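Beta-lactamase (PDB 3P09) probably hydrolyses beta-lactam antibiotics to substituted beta-amino acids, as a class A serine beta-lactamase that confers antibiotic resistance. Local coordinates at residues V65-L70 with S125-S130; L188-I193 with I201-L206. All coordinates share one frame; numbering follows the deposited sequence.

Contact 1: V65-L70 with S125-S130; sequences VFKFLL and SDSPAS. With SO4 (sulfate ion), chain F.
The first turn of helix 66-80 faces the start of helix 127-137 and the loop before it, with the CA atoms of Lys67 and Ser130 6.7 Å apart. Lys67 carries the contact. Its CG lies beside its own backbone N (chi1 -68°), and from there the chain runs extended toward the 125-130 segment, so that NZ ends at the loop. There Lys67 NZ gives a 3.0 Å hydrogen bond to Ser125 O, reached from above the carbonyl plane with a C=O...N angle of 105°, and a longer one of 3.3 Å to Ser125 OG. Ser64 OG is a further hydrogen-bond partner of NZ, while Glu161 makes only a long, weak ion pair with it. The aliphatic part of the lysine runs alongside Ser130, whose OG sits 3.1 Å from Lys67 CE yet is turned back to bond Asp126 O; Ser130 N meets the same carbonyl. One face of the Phe66 ring lies against Lys67 CG, and Leu70 CD2 packs on Ser130 O at 3.3 Å. Asp126 N-caps helix 127-137 through OD1, which accepts from Ala129 N at 3.0 Å and also from Thr105. Ser125, at positive phi, is the C-prime residue of a Schellman motif, and Ser125 OG donates at 2.7 Å to O3 of a sulfate, probably from the crystallisation liquor, that Thr230 and Thr232 also hold. A helix-start SxxK lysine gripped by a loop serine is consistent with the active site of class A beta-lactamases, where such a lysine and serine stand beside the nucleophilic serine.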
# COMPACT_ATOMS: atom_id res chain seq x y z
N VAL A 65 -0.22 -3.95 -1.70
CA VAL A 65 0.24 -2.84 -0.86
C VAL A 65 1.77 -2.85 -0.69
O VAL A 65 2.40 -1.81 -0.51
CB VAL A 65 -0.48 -2.83 0.50
CG1 VAL A 65 0.10 -1.75 1.42
CG2 VAL A 65 -1.98 -2.59 0.30
N PHE A 66 2.37 -4.04 -0.74
CA PHE A 66 3.83 -4.13 -0.59
C PHE A 66 4.53 -3.21 -1.59
O PHE A 66 5.67 -2.80 -1.37
CB PHE A 66 4.31 -5.59 -0.74
CG PHE A 66 4.67 -5.98 -2.16
CD1 PHE A 66 3.69 -6.41 -3.05
CD2 PHE A 66 5.99 -5.93 -2.59
CE1 PHE A 66 4.03 -6.77 -4.34
CE2 PHE A 66 6.33 -6.28 -3.88
CZ PHE A 66 5.35 -6.70 -4.76
N LYS A 67 3.86 -2.87 -2.68
CA LYS A 67 4.54 -2.07 -3.71
C LYS A 67 5.00 -0.69 -3.23
O LYS A 67 5.95 -0.14 -3.77
CB LYS A 67 3.68 -1.98 -4.99
CG LYS A 67 3.56 -3.34 -5.70
CD LYS A 67 2.41 -3.39 -6.70
CE LYS A 67 2.30 -4.79 -7.30
NZ LYS A 67 1.11 -4.91 -8.20
N PHE A 68 4.36 -0.12 -2.21
CA PHE A 68 4.85 1.17 -1.71
C PHE A 68 6.10 1.02 -0.85
O PHE A 68 6.95 1.92 -0.81
CB PHE A 68 3.74 2.03 -1.04
CG PHE A 68 3.52 1.76 0.44
CD1 PHE A 68 4.45 2.18 1.40
CD2 PHE A 68 2.35 1.14 0.87
CE1 PHE A 68 4.23 1.96 2.76
CE2 PHE A 68 2.12 0.90 2.24
CZ PHE A 68 3.06 1.32 3.18
N LEU A 69 6.23 -0.11 -0.17
CA LEU A 69 7.46 -0.42 0.56
C LEU A 69 8.63 -0.59 -0.40
O LEU A 69 9.76 -0.14 -0.14
CB LEU A 69 7.29 -1.71 1.35
CG LEU A 69 6.22 -1.63 2.44
CD1 LEU A 69 6.01 -3.02 3.08
CD2 LEU A 69 6.65 -0.62 3.49
N LEU A 70 8.35 -1.26 -1.51
CA LEU A 70 9.35 -1.51 -2.55
C LEU A 70 9.84 -0.19 -3.14
O LEU A 70 11.04 0.01 -3.32
CB LEU A 70 8.73 -2.37 -3.64
CG LEU A 70 9.55 -2.60 -4.91
CD1 LEU A 70 10.91 -3.24 -4.58
CD2 LEU A 70 8.80 -3.43 -5.95
N SER A 125 0.26 0.01 -9.35
CA SER A 125 0.03 -1.44 -9.24
C SER A 125 0.42 -2.33 -10.45
O SER A 125 0.01 -3.49 -10.55
CB SER A 125 -1.40 -1.76 -8.76
OG SER A 125 -1.36 -2.80 -7.79
N ASP A 126 1.23 -1.78 -11.34
CA ASP A 126 1.79 -2.52 -12.48
C ASP A 126 2.66 -3.67 -11.95
O ASP A 126 3.66 -3.45 -11.26
CB ASP A 126 2.63 -1.54 -13.32
CG ASP A 126 3.03 -2.11 -14.67
OD1 ASP A 126 3.71 -3.16 -14.71
OD2 ASP A 126 2.67 -1.49 -15.70
N SER A 127 2.26 -4.91 -12.23
CA SER A 127 2.94 -6.08 -11.67
C SER A 127 4.34 -6.34 -12.25
O SER A 127 5.30 -6.54 -11.50
CB SER A 127 2.05 -7.33 -11.78
OG SER A 127 0.90 -7.18 -10.98
N PRO A 128 4.46 -6.33 -13.58
CA PRO A 128 5.81 -6.50 -14.11
C PRO A 128 6.76 -5.41 -13.62
O PRO A 128 7.92 -5.71 -13.38
CB PRO A 128 5.60 -6.39 -15.61
CG PRO A 128 4.19 -6.89 -15.82
CD PRO A 128 3.44 -6.37 -14.63
N ALA A 129 6.27 -4.18 -13.51
CA ALA A 129 7.10 -3.09 -13.01
C ALA A 129 7.65 -3.43 -11.63
O ALA A 129 8.84 -3.23 -11.35
CB ALA A 129 6.30 -1.78 -12.97
N SER A 130 6.78 -3.97 -10.78
CA SER A 130 7.15 -4.34 -9.42
C SER A 130 8.22 -5.41 -9.40
O SER A 130 9.17 -5.33 -8.63
CB SER A 130 5.93 -4.87 -8.65
OG SER A 130 4.95 -3.87 -8.55
S SO4 F . -4.56 -3.79 -6.64
O1 SO4 F . -6.00 -3.80 -6.75
O2 SO4 F . -4.07 -5.10 -6.24
O3 SO4 F . -4.02 -3.44 -7.94
O4 SO4 F . -4.16 -2.82 -5.64

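Contact 2: L188-I193 with I201-L206; sequences LAFGNI and IFIKYL
Helices 178-190 and 196-208 form a helical hairpin in which the end of the first packs against the middle of the second, Ala189 and Ile203 bringing their CA atoms to 6.0 Å. The tight part is built round Phe202 and Ile203. With CG anti to the backbone N (chi1 -180°), the Phe202 ring projects toward helix 178-190 and takes Leu188 over one face: Leu188 CB makes a CH-pi contact with the Phe202 ring, 4.0 Å from its centroid and 26° off the normal, while Leu188 CD1 reaches Phe202 CZ. Leu206 CG lies over the opposite face and Ala189 CB sits in plane at the edge, so the ring is held between its own helix and the neighbouring one. The small methyl of Ala189 lets the backbones draw close here, with its CB resting between Phe202 CD2 and Ile203 CG1. Ile203 puts CG1 beside its backbone N (chi1 -77°), and with the chain extended beyond CG1, Ile203 CD1 comes to 3.7 Å from Ala189 O. Trp246 of strand 239-246 touches both Ile203 and Phe190, tying the hairpin to the sheet. The fit loosens toward partly exposed Phe190 and the loop that leaves the helix at Gly191. Phe190 and Ile203 cross at about a right angle, and Ile203 CD1 meets Phe190 CE1 obliquely at 4.2 Å.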
# COMPACT_ATOMS: atom_id res chain seq x y z
N LEU A 188 7.68 6.91 5.64
CA LEU A 188 8.26 7.16 4.31
C LEU A 188 7.93 8.57 3.79
O LEU A 188 8.78 9.24 3.18
CB LEU A 188 7.80 6.09 3.32
CG LEU A 188 8.50 4.73 3.45
CD1 LEU A 188 7.78 3.69 2.64
CD2 LEU A 188 9.98 4.81 3.04
N ALA A 189 6.71 9.02 4.02
CA ALA A 189 6.28 10.30 3.46
C ALA A 189 6.71 11.49 4.32
O ALA A 189 6.97 12.58 3.80
CB ALA A 189 4.76 10.28 3.27
N PHE A 190 6.79 11.28 5.63
CA PHE A 190 7.00 12.40 6.56
C PHE A 190 8.16 12.22 7.53
O PHE A 190 8.54 13.17 8.22
CB PHE A 190 5.72 12.66 7.34
CG PHE A 190 4.53 12.88 6.47
CD1 PHE A 190 4.47 13.98 5.62
CD2 PHE A 190 3.48 11.99 6.48
CE1 PHE A 190 3.38 14.17 4.80
CE2 PHE A 190 2.38 12.18 5.67
CZ PHE A 190 2.34 13.28 4.82
N GLY A 191 8.72 11.02 7.58
CA GLY A 191 9.72 10.69 8.59
C GLY A 191 11.16 11.01 8.24
O GLY A 191 11.44 11.85 7.39
N ASN A 192 12.08 10.33 8.91
CA ASN A 192 13.49 10.68 8.76
C ASN A 192 14.36 9.65 8.04
O ASN A 192 15.57 9.65 8.22
CB ASN A 192 14.11 11.05 10.13
CG ASN A 192 13.96 9.94 11.16
OD1 ASN A 192 13.75 8.78 10.82
ND2 ASN A 192 14.08 10.30 12.43
N ILE A 193 13.76 8.80 7.22
CA ILE A 193 14.59 7.88 6.45
C ILE A 193 14.89 8.39 5.04
O ILE A 193 16.03 8.29 4.58
CB ILE A 193 14.02 6.46 6.38
CG1 ILE A 193 12.59 6.51 5.90
CG2 ILE A 193 14.10 5.78 7.75
CD1 ILE A 193 12.39 5.64 4.71
N ILE A 201 8.99 13.01 -3.77
CA ILE A 201 8.82 12.11 -4.90
C ILE A 201 7.87 10.99 -4.54
O ILE A 201 6.97 10.62 -5.32
CB ILE A 201 10.19 11.52 -5.33
CG1 ILE A 201 11.04 12.62 -6.00
CG2 ILE A 201 9.99 10.35 -6.28
CD1 ILE A 201 12.50 12.24 -6.22
N PHE A 202 8.07 10.44 -3.35
CA PHE A 202 7.22 9.37 -2.85
C PHE A 202 5.76 9.85 -2.77
O PHE A 202 4.84 9.18 -3.24
CB PHE A 202 7.72 8.93 -1.48
CG PHE A 202 6.92 7.83 -0.85
CD1 PHE A 202 7.03 6.53 -1.31
CD2 PHE A 202 6.09 8.09 0.23
CE1 PHE A 202 6.31 5.50 -0.72
CE2 PHE A 202 5.36 7.07 0.83
CZ PHE A 202 5.48 5.77 0.36
N ILE A 203 5.57 11.00 -2.17
CA ILE A 203 4.25 11.59 -2.03
C ILE A 203 3.58 11.80 -3.39
O ILE A 203 2.40 11.49 -3.56
CB ILE A 203 4.35 12.94 -1.30
CG1 ILE A 203 4.56 12.70 0.20
CG2 ILE A 203 3.12 13.79 -1.57
CD1 ILE A 203 4.99 13.94 0.97
N LYS A 204 4.33 12.32 -4.35
CA LYS A 204 3.77 12.54 -5.68
C LYS A 204 3.32 11.23 -6.35
O LYS A 204 2.25 11.17 -6.97
CB LYS A 204 4.74 13.33 -6.56
CG LYS A 204 4.21 13.69 -7.96
CD LYS A 204 2.90 14.48 -7.89
CE LYS A 204 2.61 15.24 -9.18
NZ LYS A 204 2.35 14.35 -10.35
N TYR A 205 4.12 10.17 -6.23
CA TYR A 205 3.69 8.87 -6.77
C TYR A 205 2.34 8.44 -6.19
O TYR A 205 1.45 7.97 -6.90
CB TYR A 205 4.67 7.75 -6.41
CG TYR A 205 6.05 7.78 -7.02
CD1 TYR A 205 6.26 8.09 -8.36
CD2 TYR A 205 7.16 7.44 -6.25
CE1 TYR A 205 7.57 8.08 -8.90
CE2 TYR A 205 8.44 7.42 -6.77
CZ TYR A 205 8.64 7.74 -8.09
OH TYR A 205 9.95 7.71 -8.55
N LEU A 206 2.22 8.53 -4.87
CA LEU A 206 1.01 8.09 -4.18
C LEU A 206 -0.20 8.92 -4.62
O LEU A 206 -1.32 8.39 -4.76
CB LEU A 206 1.20 8.22 -2.68
CG LEU A 206 2.15 7.22 -2.02
CD1 LEU A 206 2.26 7.59 -0.55
CD2 LEU A 206 1.67 5.78 -2.19

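Along the chain contact 1 closes before contact 2 opens, and their centres lie about 15 Å apart. Helix 66-80 joins them: Lys67 and Leu70 face the 125-130 segment, while Phe68 turns to helices 178-190 and 196-208. There Phe68 O comes within 3.6 Å of Phe202 CE1, and Phe68 CD1 lies 3.9 Å from Leu188 CD1, so contact 2 packs directly on the helix that carries the lysine of contact 1. Val65 and Phe190 each touch strand 239-246, linking both regions to the five-stranded antiparallel sheet. The probable catalytic residues thus lie at contact 1, and contact 2 meets the same helix 66-80 through Phe68.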